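PDB 6DJ8: beta sliding clamp from Borrelia burgdorferi, which probably encircles DNA as a ring-shaped head-to-tail homodimer and tethers DNA polymerases and other proteins to it, making replication processive. Local coordinates for residues H11-I16 / I101-N106; K109-G114 / H126-T131; L306-L311 / Y335-A340; E310-L315 / F329-N334. All coordinates share one frame; numbering follows the deposited sequence. Where two conformers were deposited one is given.

Contact 1: H11-I16 / I101-N106; sequences HNTFFI and IVFNEN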
# COMPACT_ATOMS: atom_id res chain seq x y z
N HIS A 11 16.38 3.23 39.61
CA HIS A 11 16.99 1.91 39.76
C HIS A 11 15.97 0.81 40.02
O HIS A 11 16.25 -0.36 39.72
CB HIS A 11 18.02 1.95 40.89
CG HIS A 11 17.41 2.07 42.25
ND1 HIS A 11 16.92 0.99 42.95
CD2 HIS A 11 17.19 3.16 43.04
CE1 HIS A 11 16.44 1.40 44.11
NE2 HIS A 11 16.59 2.71 44.19
N ASN A 12 14.79 1.13 40.55
CA ASN A 12 13.80 0.08 40.82
C ASN A 12 12.42 0.36 40.23
O ASN A 12 11.46 -0.32 40.62
CB ASN A 12 13.68 -0.16 42.34
CG ASN A 12 13.20 1.07 43.11
OD1 ASN A 12 12.94 2.12 42.52
ND2 ASN A 12 13.07 0.94 44.43
N THR A 13 12.28 1.32 39.32
CA THR A 13 10.99 1.56 38.67
C THR A 13 11.15 1.20 37.20
O THR A 13 11.34 2.06 36.34
CB THR A 13 10.53 3.01 38.85
OG1 THR A 13 10.58 3.35 40.24
CG2 THR A 13 9.08 3.15 38.42
N PHE A 14 11.03 -0.09 36.91
CA PHE A 14 11.28 -0.60 35.57
C PHE A 14 10.55 -1.92 35.38
O PHE A 14 10.07 -2.53 36.34
CB PHE A 14 12.78 -0.81 35.33
CG PHE A 14 13.34 -1.95 36.11
CD1 PHE A 14 13.89 -1.73 37.37
CD2 PHE A 14 13.29 -3.26 35.63
CE1 PHE A 14 14.41 -2.78 38.11
CE2 PHE A 14 13.78 -4.31 36.38
CZ PHE A 14 14.34 -4.08 37.62
N PHE A 15 10.54 -2.40 34.14
CA PHE A 15 10.22 -3.79 33.91
C PHE A 15 11.02 -4.28 32.71
O PHE A 15 11.39 -3.50 31.83
CB PHE A 15 8.72 -4.03 33.71
CG PHE A 15 8.15 -3.35 32.52
CD1 PHE A 15 7.67 -2.06 32.62
CD2 PHE A 15 8.09 -3.99 31.30
CE1 PHE A 15 7.15 -1.42 31.53
CE2 PHE A 15 7.57 -3.35 30.21
CZ PHE A 15 7.10 -2.06 30.32
N ILE A 16 11.26 -5.59 32.69
CA ILE A 16 11.89 -6.28 31.58
C ILE A 16 10.82 -7.12 30.91
O ILE A 16 10.04 -7.80 31.59
CB ILE A 16 13.06 -7.16 32.07
CG1 ILE A 16 14.07 -6.32 32.87
CG2 ILE A 16 13.72 -7.89 30.90
CD1 ILE A 16 15.23 -7.11 33.42
N ILE A 101 12.64 -1.44 30.36
CA ILE A 101 11.93 -0.18 30.26
C ILE A 101 11.95 0.47 31.64
O ILE A 101 11.44 -0.11 32.59
CB ILE A 101 10.51 -0.39 29.74
CG1 ILE A 101 10.57 -0.99 28.32
CG2 ILE A 101 9.74 0.91 29.78
CD1 ILE A 101 9.22 -1.35 27.70
N VAL A 102 12.55 1.65 31.73
CA VAL A 102 12.76 2.35 32.99
C VAL A 102 11.84 3.56 32.99
O VAL A 102 11.79 4.30 31.99
CB VAL A 102 14.23 2.78 33.16
CG1 VAL A 102 14.40 3.55 34.47
CG2 VAL A 102 15.14 1.57 33.12
N PHE A 103 11.12 3.77 34.08
CA PHE A 103 10.25 4.94 34.18
C PHE A 103 10.99 5.99 34.99
O PHE A 103 11.32 5.76 36.16
CB PHE A 103 8.90 4.61 34.80
CG PHE A 103 8.00 5.81 34.96
CD1 PHE A 103 7.94 6.78 33.98
CD2 PHE A 103 7.17 5.93 36.07
CE1 PHE A 103 7.11 7.87 34.10
CE2 PHE A 103 6.34 7.03 36.20
CZ PHE A 103 6.30 8.00 35.22
N ASN A 104 11.18 7.15 34.39
CA ASN A 104 11.87 8.29 35.00
C ASN A 104 10.76 9.27 35.32
O ASN A 104 10.43 10.15 34.51
CB ASN A 104 12.90 8.87 34.02
CG ASN A 104 13.73 10.00 34.63
OD1 ASN A 104 14.56 10.60 33.94
ND2 ASN A 104 13.53 10.28 35.91
N GLU A 105 10.20 9.14 36.52
CA GLU A 105 9.12 10.01 36.92
C GLU A 105 9.60 11.45 37.11
O GLU A 105 8.84 12.39 36.86
CB GLU A 105 8.49 9.48 38.21
CG GLU A 105 7.06 9.94 38.46
CD GLU A 105 6.59 9.56 39.85
OE1 GLU A 105 7.43 9.53 40.78
OE2 GLU A 105 5.38 9.30 40.02
N ASN A 106 10.87 11.63 37.49
CA ASN A 106 11.38 12.99 37.66
C ASN A 106 11.41 13.78 36.36
O ASN A 106 11.34 15.01 36.40
CB ASN A 106 12.80 12.94 38.25
CG ASN A 106 12.82 13.03 39.76
OD1 ASN A 106 12.67 14.12 40.33
ND2 ASN A 106 13.01 11.90 40.42
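Three backbone hydrogen bonds carry this pairing of strand 14-16 with strand 101-104, which run antiparallel at 171°. Two of them close the hydrogen-bonded pair Phe15-Ile101: Ile101 N reaches Phe15 O at 2.8 Å, almost straight at 175°, while Phe15 N gives a more bent bond to Ile101 O at 2.9 Å. The third, from Phe103 N to Thr13 O at 2.8 Å, runs nearly along the carbonyl axis and is accepted by the residue just before strand 14-16. Between them Phe14 and Val102 form a non-hydrogen-bonded pair.

On the face that carries Phe15 and Ile101, the two side chains lie alongside each other. Phe15 takes the crowded position between its own backbone N and carbonyl carbon (chi1 62°), which brings the far end of the ring back over its neighbour. Ile101 CB sits over the ring face, a CH-pi contact 4.1 Å from the centroid, and the ring tip comes close, with Phe15 CZ 3.4 Å from Ile101 CD1. Thr13 CG2 lies at the ring edge of Phe103, 4.1 Å from Phe103 CD2, while the Thr13 hydroxyl bonds to Met9 O. On the other face Phe14 offers little more than CB, 4.0 Å from Val102 CG2; its ring leads away to a cation-pi contact with Lys100.

The contact is buried in the N-terminal clamp domain. Phe15 packs on Ile47 and Val49 of strand 44-50 and on Phe77 of strand 77-82, Phe103 on Val79, and strand 109-114 continues the sheet beyond 101-104.

Contact 2: K109-G114 / H126-T131; sequences KLEIMG and HLKEPT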
# COMPACT_ATOMS: atom_id res chain seq x y z
N LYS A 109 9.58 10.55 31.54
CA LYS A 109 10.20 9.86 30.42
C LYS A 109 10.32 8.38 30.72
O LYS A 109 10.51 7.97 31.87
CB LYS A 109 11.60 10.43 30.11
CG LYS A 109 11.59 11.42 28.96
CD LYS A 109 12.64 12.49 29.15
CE LYS A 109 12.55 13.57 28.07
NZ LYS A 109 11.28 14.35 28.13
N LEU A 110 10.15 7.59 29.68
CA LEU A 110 10.50 6.18 29.68
C LEU A 110 11.88 6.09 29.04
O LEU A 110 12.12 6.67 27.98
CB LEU A 110 9.47 5.40 28.88
CG LEU A 110 8.66 4.33 29.60
CD1 LEU A 110 7.93 4.96 30.75
CD2 LEU A 110 7.68 3.74 28.61
N GLU A 111 12.81 5.42 29.72
CA GLU A 111 14.15 5.21 29.19
C GLU A 111 14.22 3.73 28.85
O GLU A 111 13.95 2.89 29.72
CB GLU A 111 15.22 5.60 30.20
CG GLU A 111 14.89 6.88 30.95
CD GLU A 111 15.82 8.02 30.62
OE1 GLU A 111 16.72 7.84 29.77
OE2 GLU A 111 15.66 9.11 31.20
N ILE A 112 14.56 3.42 27.61
CA ILE A 112 14.51 2.06 27.11
C ILE A 112 15.89 1.67 26.64
O ILE A 112 16.57 2.45 25.94
CB ILE A 112 13.47 1.92 25.99
CG1 ILE A 112 12.14 2.54 26.44
CG2 ILE A 112 13.32 0.47 25.58
CD1 ILE A 112 10.96 2.29 25.47
N MET A 113 16.32 0.48 27.02
CA MET A 113 17.61 -0.05 26.63
C MET A 113 17.41 -1.53 26.40
O MET A 113 16.44 -2.13 26.88
CB MET A 113 18.67 0.22 27.72
CG MET A 113 18.32 -0.40 29.07
SD MET A 113 18.62 0.70 30.48
CE MET A 113 17.54 2.06 30.06
N GLY A 114 18.30 -2.13 25.62
CA GLY A 114 18.25 -3.56 25.45
C GLY A 114 18.61 -4.23 26.76
O GLY A 114 19.53 -3.78 27.46
N HIS A 126 19.92 3.60 23.10
CA HIS A 126 19.08 4.16 24.14
C HIS A 126 17.97 4.98 23.51
O HIS A 126 18.21 5.73 22.56
CB HIS A 126 19.91 5.03 25.09
CG HIS A 126 19.19 5.43 26.34
ND1 HIS A 126 19.23 4.68 27.50
CD2 HIS A 126 18.42 6.50 26.62
CE1 HIS A 126 18.52 5.28 28.44
NE2 HIS A 126 18.01 6.39 27.92
N LEU A 127 16.76 4.84 24.04
CA LEU A 127 15.60 5.61 23.62
C LEU A 127 15.02 6.34 24.82
O LEU A 127 15.04 5.83 25.94
CB LEU A 127 14.51 4.71 23.03
CG LEU A 127 14.91 3.59 22.08
CD1 LEU A 127 13.69 2.72 21.71
CD2 LEU A 127 15.58 4.16 20.80
N LYS A 128 14.50 7.54 24.58
CA LYS A 128 13.82 8.30 25.62
C LYS A 128 12.45 8.68 25.09
O LYS A 128 12.35 9.40 24.09
CB LYS A 128 14.61 9.56 26.02
CG LYS A 128 15.93 9.28 26.70
CD LYS A 128 16.53 10.56 27.31
CE LYS A 128 17.86 10.27 27.99
NZ LYS A 128 18.60 11.51 28.41
N GLU A 129 11.41 8.19 25.76
CA GLU A 129 10.03 8.43 25.34
C GLU A 129 9.31 9.25 26.40
O GLU A 129 9.10 8.77 27.53
CB GLU A 129 9.30 7.11 25.11
CG GLU A 129 9.79 6.32 23.89
CD GLU A 129 9.39 6.98 22.56
OE1 GLU A 129 8.60 7.95 22.58
OE2 GLU A 129 9.86 6.50 21.50
N PRO A 130 8.91 10.48 26.09
CA PRO A 130 8.19 11.28 27.06
C PRO A 130 6.84 10.67 27.38
O PRO A 130 6.23 9.99 26.55
CB PRO A 130 8.06 12.66 26.40
CG PRO A 130 8.49 12.47 24.96
CD PRO A 130 9.45 11.32 25.01
N THR A 131 6.41 10.88 28.62
CA THR A 131 5.17 10.32 29.15
C THR A 131 4.28 11.43 29.68
O THR A 131 4.69 12.58 29.82
CB THR A 131 5.46 9.32 30.27
OG1 THR A 131 6.14 9.99 31.34
CG2 THR A 131 6.32 8.18 29.76
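Strands 109-114 and 126-130 form an antiparallel beta hairpin, and its second strand carries the sheet on across the dimer interface: His126, Leu127 and Lys128 pair with a strand of the second subunit.

Backbone bonds come in two couples. Leu110 N to Glu129 O (2.7 Å) and Glu129 N to Leu110 O (2.8 Å) are both nearly straight, although Leu110 N stands above the plane of its acceptor carbonyl; the Ile112-Leu127 couple is slightly longer. CA-H...O contacts fill the non-hydrogen-bonded positions, such as Glu111 CA to Leu127 O at 3.4 Å.

Apolar contact within the hairpin is modest on the face of Leu110, Ile112, Leu127 and Glu129. Ile112 CB meets Leu127 CB at 4.2 Å, and Leu110 CD1 touches Thr131 CG2 at 3.7 Å. Helix 83-92 covers this face, through Phe86 and Ala89. The carboxylate of Glu129 leads away from the hairpin to Arg324 and Tyr297 of the second subunit.

Charged and polar side chains gather on the other face. Lys128, extended beyond CG, runs beside Glu111 and lays CE 3.2 Å from Glu111 OE1, but its NZ stops beyond salt-bridge range; the nearby charge may still help keep the carboxylate ionised. His126, its CG anti to the backbone N (chi1 -169°), carries its ring across to strand 109-114, with Ile112 O over one face. From there His126 NE2 donates in its ring plane to the anti lone pair of Glu111 OE1, at 2.7 Å.

Contact 3: L306-L311 / Y335-A340; sequences LTFSEL and YLYDGA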
# COMPACT_ATOMS: atom_id res chain seq x y z
N LEU A 306 -27.58 -8.02 -13.77
CA LEU A 306 -27.52 -9.47 -13.83
C LEU A 306 -28.69 -9.99 -14.66
O LEU A 306 -29.82 -9.55 -14.47
CB LEU A 306 -27.62 -10.11 -12.44
CG LEU A 306 -26.58 -9.74 -11.40
CD1 LEU A 306 -26.87 -10.43 -10.08
CD2 LEU A 306 -25.21 -10.11 -11.94
N THR A 307 -28.42 -10.95 -15.54
CA THR A 307 -29.49 -11.64 -16.26
C THR A 307 -29.38 -13.13 -16.01
O THR A 307 -28.38 -13.76 -16.41
CB THR A 307 -29.45 -11.33 -17.75
OG1 THR A 307 -29.54 -9.92 -17.93
CG2 THR A 307 -30.67 -12.00 -18.45
N PHE A 308 -30.40 -13.69 -15.35
CA PHE A 308 -30.49 -15.12 -15.09
C PHE A 308 -31.34 -15.77 -16.18
O PHE A 308 -32.51 -15.40 -16.37
CB PHE A 308 -31.13 -15.41 -13.73
CG PHE A 308 -30.27 -15.09 -12.55
CD1 PHE A 308 -30.21 -13.82 -12.03
CD2 PHE A 308 -29.54 -16.09 -11.93
CE1 PHE A 308 -29.44 -13.55 -10.93
CE2 PHE A 308 -28.78 -15.82 -10.83
CZ PHE A 308 -28.72 -14.55 -10.34
N SER A 309 -30.77 -16.75 -16.87
CA SER A 309 -31.49 -17.62 -17.79
C SER A 309 -31.07 -19.05 -17.50
O SER A 309 -30.16 -19.30 -16.71
CB SER A 309 -31.22 -17.25 -19.25
OG SER A 309 -29.86 -17.47 -19.58
N GLU A 310 -31.76 -20.01 -18.12
CA GLU A 310 -31.46 -21.41 -17.86
C GLU A 310 -30.04 -21.77 -18.29
O GLU A 310 -29.36 -22.56 -17.62
CB GLU A 310 -32.48 -22.30 -18.54
CG GLU A 310 -32.21 -23.80 -18.44
CD GLU A 310 -33.45 -24.63 -18.82
OE1 GLU A 310 -34.52 -24.01 -19.05
OE2 GLU A 310 -33.37 -25.88 -18.87
N LEU A 311 -29.57 -21.21 -19.40
CA LEU A 311 -28.26 -21.62 -19.89
C LEU A 311 -27.11 -20.79 -19.33
O LEU A 311 -25.97 -21.27 -19.36
CB LEU A 311 -28.21 -21.57 -21.42
CG LEU A 311 -29.11 -22.58 -22.13
CD1 LEU A 311 -28.80 -22.58 -23.61
CD2 LEU A 311 -28.98 -23.98 -21.52
N TYR A 335 -22.75 -23.10 -13.62
CA TYR A 335 -23.99 -22.37 -13.36
C TYR A 335 -25.19 -23.26 -13.65
O TYR A 335 -25.28 -23.84 -14.74
CB TYR A 335 -24.03 -21.10 -14.21
CG TYR A 335 -25.37 -20.41 -14.27
CD1 TYR A 335 -25.73 -19.46 -13.32
CD2 TYR A 335 -26.27 -20.67 -15.30
CE1 TYR A 335 -26.95 -18.80 -13.38
CE2 TYR A 335 -27.48 -20.03 -15.37
CZ TYR A 335 -27.83 -19.10 -14.41
OH TYR A 335 -29.05 -18.46 -14.48
N LEU A 336 -26.11 -23.34 -12.70
CA LEU A 336 -27.38 -24.05 -12.86
C LEU A 336 -28.48 -23.10 -12.42
O LEU A 336 -28.31 -22.34 -11.47
CB LEU A 336 -27.44 -25.35 -12.03
CG LEU A 336 -26.49 -26.52 -12.31
CD1 LEU A 336 -25.05 -26.22 -11.91
CD2 LEU A 336 -26.98 -27.78 -11.61
N TYR A 337 -29.60 -23.14 -13.13
CA TYR A 337 -30.70 -22.22 -12.86
C TYR A 337 -32.04 -22.88 -13.11
O TYR A 337 -32.23 -23.54 -14.13
CB TYR A 337 -30.64 -20.99 -13.73
CG TYR A 337 -31.70 -19.98 -13.41
CD1 TYR A 337 -31.73 -19.36 -12.16
CD2 TYR A 337 -32.67 -19.61 -14.35
CE1 TYR A 337 -32.67 -18.41 -11.86
CE2 TYR A 337 -33.62 -18.66 -14.05
CZ TYR A 337 -33.60 -18.05 -12.80
OH TYR A 337 -34.53 -17.09 -12.47
N ASP A 338 -32.97 -22.67 -12.18
CA ASP A 338 -34.35 -23.13 -12.32
C ASP A 338 -35.27 -21.94 -12.03
O ASP A 338 -35.44 -21.56 -10.87
CB ASP A 338 -34.62 -24.29 -11.39
CG ASP A 338 -35.99 -24.90 -11.59
OD1 ASP A 338 -37.01 -24.18 -11.49
OD2 ASP A 338 -36.04 -26.11 -11.88
N GLY A 339 -35.82 -21.32 -13.07
CA GLY A 339 -36.65 -20.15 -12.87
C GLY A 339 -36.96 -19.47 -14.19
O GLY A 339 -36.63 -19.96 -15.26
N ALA A 340 -37.60 -18.30 -14.08
CA ALA A 340 -37.98 -17.50 -15.23
C ALA A 340 -36.83 -16.60 -15.65
O ALA A 340 -35.87 -16.40 -14.91
CB ALA A 340 -39.21 -16.66 -14.91
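Two tyrosines two residues apart on strand 335-338 both point at the end of strand 303-308 and the turn after it, and each holds its CG anti to the backbone N (chi1 -176° for Tyr337). Tyr335 ends in a hydrogen bond across the segments: its OH donates to Ser309 O at 2.6 Å, in the carbonyl plane and on a lone pair, with the acceptor lying in the plane of the ring at its edge. That bond fixes the carbonyl of the turn, whose Ser309 OG bonds instead to Gln312 O.

Tyr337 is clamped through its ring faces. Phe308 CB lies over one face, 4.0 Å from the ring centroid in a CH-pi contact, and Gly339 N covers the opposite one. The hydroxyl fixes the tilt by bonding back within its own segment, Tyr337 OH to Ala340 O at 2.9 Å, with that oxygen also in the ring plane.

Phe308, its CG anti to the carbonyl carbon (chi1 -72°), crosses Tyr335 obliquely and Tyr337 at about a right angle. Phe308 CD2 comes 3.5 Å from Tyr335 OH and 3.9 Å from Tyr337 CE1; the Phe308 and Tyr337 rings meet obliquely, planes 34° apart.

The two strands belong to different sheets of the C-terminal clamp domain, so the aromatic cluster bridges them. Strand 335-338 edges the sheet of 278-283, whose Ser280 touches both Phe308 and Tyr337; strand 303-308 lies between 312-318 and 342-347, and Phe367 of strand 362-367 meets the Phe308 ring.

Contact 4: E310-L315 / F329-N334; sequences ELQLKL and FIKDPN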
# COMPACT_ATOMS: atom_id res chain seq x y z
N GLU A 310 -31.76 -20.01 -18.12
CA GLU A 310 -31.46 -21.41 -17.86
C GLU A 310 -30.04 -21.77 -18.29
O GLU A 310 -29.36 -22.56 -17.62
CB GLU A 310 -32.48 -22.30 -18.54
CG GLU A 310 -32.21 -23.80 -18.44
CD GLU A 310 -33.45 -24.63 -18.82
OE1 GLU A 310 -34.52 -24.01 -19.05
OE2 GLU A 310 -33.37 -25.88 -18.87
N LEU A 311 -29.57 -21.21 -19.40
CA LEU A 311 -28.26 -21.62 -19.89
C LEU A 311 -27.11 -20.79 -19.33
O LEU A 311 -25.97 -21.27 -19.36
CB LEU A 311 -28.21 -21.57 -21.42
CG LEU A 311 -29.11 -22.58 -22.13
CD1 LEU A 311 -28.80 -22.58 -23.61
CD2 LEU A 311 -28.98 -23.98 -21.52
N GLN A 312 -27.36 -19.58 -18.85
CA GLN A 312 -26.23 -18.76 -18.43
C GLN A 312 -26.70 -17.68 -17.47
O GLN A 312 -27.87 -17.30 -17.44
CB GLN A 312 -25.57 -18.07 -19.63
CG GLN A 312 -26.43 -16.92 -20.12
CD GLN A 312 -26.78 -17.03 -21.57
OE1 GLN A 312 -26.40 -17.98 -22.24
NE2 GLN A 312 -27.54 -16.06 -22.06
N LEU A 313 -25.73 -17.15 -16.73
CA LEU A 313 -25.87 -15.92 -15.97
C LEU A 313 -25.06 -14.86 -16.71
O LEU A 313 -23.88 -15.06 -16.99
CB LEU A 313 -25.33 -16.08 -14.55
CG LEU A 313 -25.15 -14.81 -13.73
CD1 LEU A 313 -26.48 -14.10 -13.51
CD2 LEU A 313 -24.44 -15.09 -12.39
N LYS A 314 -25.69 -13.72 -17.00
CA LYS A 314 -25.04 -12.63 -17.70
C LYS A 314 -24.72 -11.51 -16.71
O LYS A 314 -25.58 -11.11 -15.92
CB LYS A 314 -25.93 -12.10 -18.83
CG LYS A 314 -25.34 -10.90 -19.56
CD LYS A 314 -26.31 -10.31 -20.59
CE LYS A 314 -25.55 -9.33 -21.49
NZ LYS A 314 -26.41 -8.32 -22.18
N LEU A 315 -23.48 -11.04 -16.73
CA LEU A 315 -23.05 -9.91 -15.92
C LEU A 315 -22.72 -8.76 -16.86
O LEU A 315 -21.88 -8.91 -17.75
CB LEU A 315 -21.83 -10.24 -15.05
CG LEU A 315 -21.63 -11.64 -14.46
CD1 LEU A 315 -20.22 -11.72 -13.89
CD2 LEU A 315 -22.65 -11.96 -13.40
N PHE A 329 -20.30 -13.88 -19.24
CA PHE A 329 -21.24 -14.98 -19.10
C PHE A 329 -20.62 -16.11 -18.29
O PHE A 329 -19.42 -16.39 -18.41
CB PHE A 329 -21.66 -15.49 -20.49
CG PHE A 329 -22.40 -14.47 -21.29
CD1 PHE A 329 -21.71 -13.54 -22.07
CD2 PHE A 329 -23.79 -14.45 -21.28
CE1 PHE A 329 -22.40 -12.60 -22.81
CE2 PHE A 329 -24.49 -13.52 -22.03
CZ PHE A 329 -23.79 -12.58 -22.80
N ILE A 330 -21.45 -16.75 -17.47
CA ILE A 330 -21.08 -17.94 -16.71
C ILE A 330 -22.05 -19.04 -17.08
O ILE A 330 -23.27 -18.84 -17.02
CB ILE A 330 -21.10 -17.67 -15.20
CG1 ILE A 330 -20.09 -16.57 -14.85
CG2 ILE A 330 -20.83 -18.96 -14.43
CD1 ILE A 330 -20.10 -16.14 -13.33
N LYS A 331 -21.51 -20.19 -17.50
CA LYS A 331 -22.33 -21.27 -18.05
C LYS A 331 -21.94 -22.60 -17.42
O LYS A 331 -21.04 -22.66 -16.58
CB LYS A 331 -22.19 -21.34 -19.57
CG LYS A 331 -22.50 -20.03 -20.30
CD LYS A 331 -22.20 -20.15 -21.81
CE LYS A 331 -22.60 -18.87 -22.55
NZ LYS A 331 -22.24 -18.92 -24.01
N ASP A 332 -22.62 -23.66 -17.85
CA ASP A 332 -22.31 -25.01 -17.39
C ASP A 332 -20.82 -25.29 -17.58
O ASP A 332 -20.24 -24.89 -18.60
CB ASP A 332 -23.16 -26.02 -18.15
CG ASP A 332 -22.86 -27.45 -17.76
OD1 ASP A 332 -21.92 -28.05 -18.31
OD2 ASP A 332 -23.58 -27.98 -16.89
N PRO A 333 -20.15 -25.97 -16.63
CA PRO A 333 -20.59 -26.65 -15.41
C PRO A 333 -20.52 -25.72 -14.21
O PRO A 333 -20.48 -26.17 -13.08
CB PRO A 333 -19.63 -27.84 -15.29
CG PRO A 333 -18.30 -27.25 -15.74
CD PRO A 333 -18.70 -26.21 -16.77
N ASN A 334 -20.47 -24.42 -14.46
CA ASN A 334 -20.32 -23.42 -13.41
C ASN A 334 -21.63 -22.75 -13.00
O ASN A 334 -21.60 -21.88 -12.11
CB ASN A 334 -19.33 -22.34 -13.85
CG ASN A 334 -18.00 -22.92 -14.27
OD1 ASN A 334 -17.42 -23.72 -13.54
ND2 ASN A 334 -17.52 -22.54 -15.45
O HOH W 1 -25.23 -23.65 -18.90
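Phe329 and Ile330 make the firm end of this contact, and beyond Lys331 the two strands part. At the firm end Leu313 and Ile330 form a hydrogen-bonded pair: Leu313 N to Ile330 O and Ile330 N to Leu313 O, both 3.0 Å, with each donor in the plane of its acceptor carbonyl. Phe329, its CG anti to the carbonyl carbon (chi1 -64°), turns its CD2-CE2 rim to the side chains of Gln312 and Lys314, which point the same way as it does. Gln312 CG comes up to the ring edge in its plane, 3.8 Å from Phe329 CD2, and the amide plane stands almost perpendicular to the ring. Next along this rim Lys314, extended beyond CG, sets its CG 3.7 Å from Phe329 CE2; its ammonium makes a salt bridge to Glu327.

This is the antiparallel beta hairpin of strands 312-318 and 325-331 in the C-terminal clamp domain; segments 312-315 and 329-331 run 165° apart in direction. On one face Ile330 packs on Leu287 of helix 284-294, and Leu313 and Ile330 both touch Tyr335. On the other, Phe329 packs on Glu124 and Gln312 on Tyr123 of the second subunit, while the strand's backbone adds a bond from Phe329 N to Asp125 OD1 of that subunit.

Toward Leu311 the direct pairing gives out. Leu311 O and Asp332 N are 4.4 Å apart, and a water fills the step, donating to Leu311 O at 2.5 Å and accepting from Asp332 N at 2.8 Å. Lys331 still lies beside Gln312 through CG, but its NZ goes to Tyr123 O of the second subunit. Past it the chain turns through a cis peptide before Pro333, with Asn334 N bonded to Lys331 O.

In the fold
From the N terminus, contact 1 comes first and closes a long loop, 84 residues holding helices and strands, by bringing the opening strand of the N-terminal domain against 98-104. Contact 2 follows in series as a short hairpin; the two share a sheet, strands 98-104 and 109-114 being neighbours, and their centres lie 9 Å apart. Contacts 3 and 4 sit on the other side of the chain's centre, in the C-terminal domain, their centres about 63 to 70 Å from those of contacts 1 and 2. They share Glu310 and Leu311, and the hairpin of contact 4 lies within the wider loop of contact 3, which spans two sheets. Contacts 2 and 4 both touch the second subunit, consistent with the head-to-tail dimer.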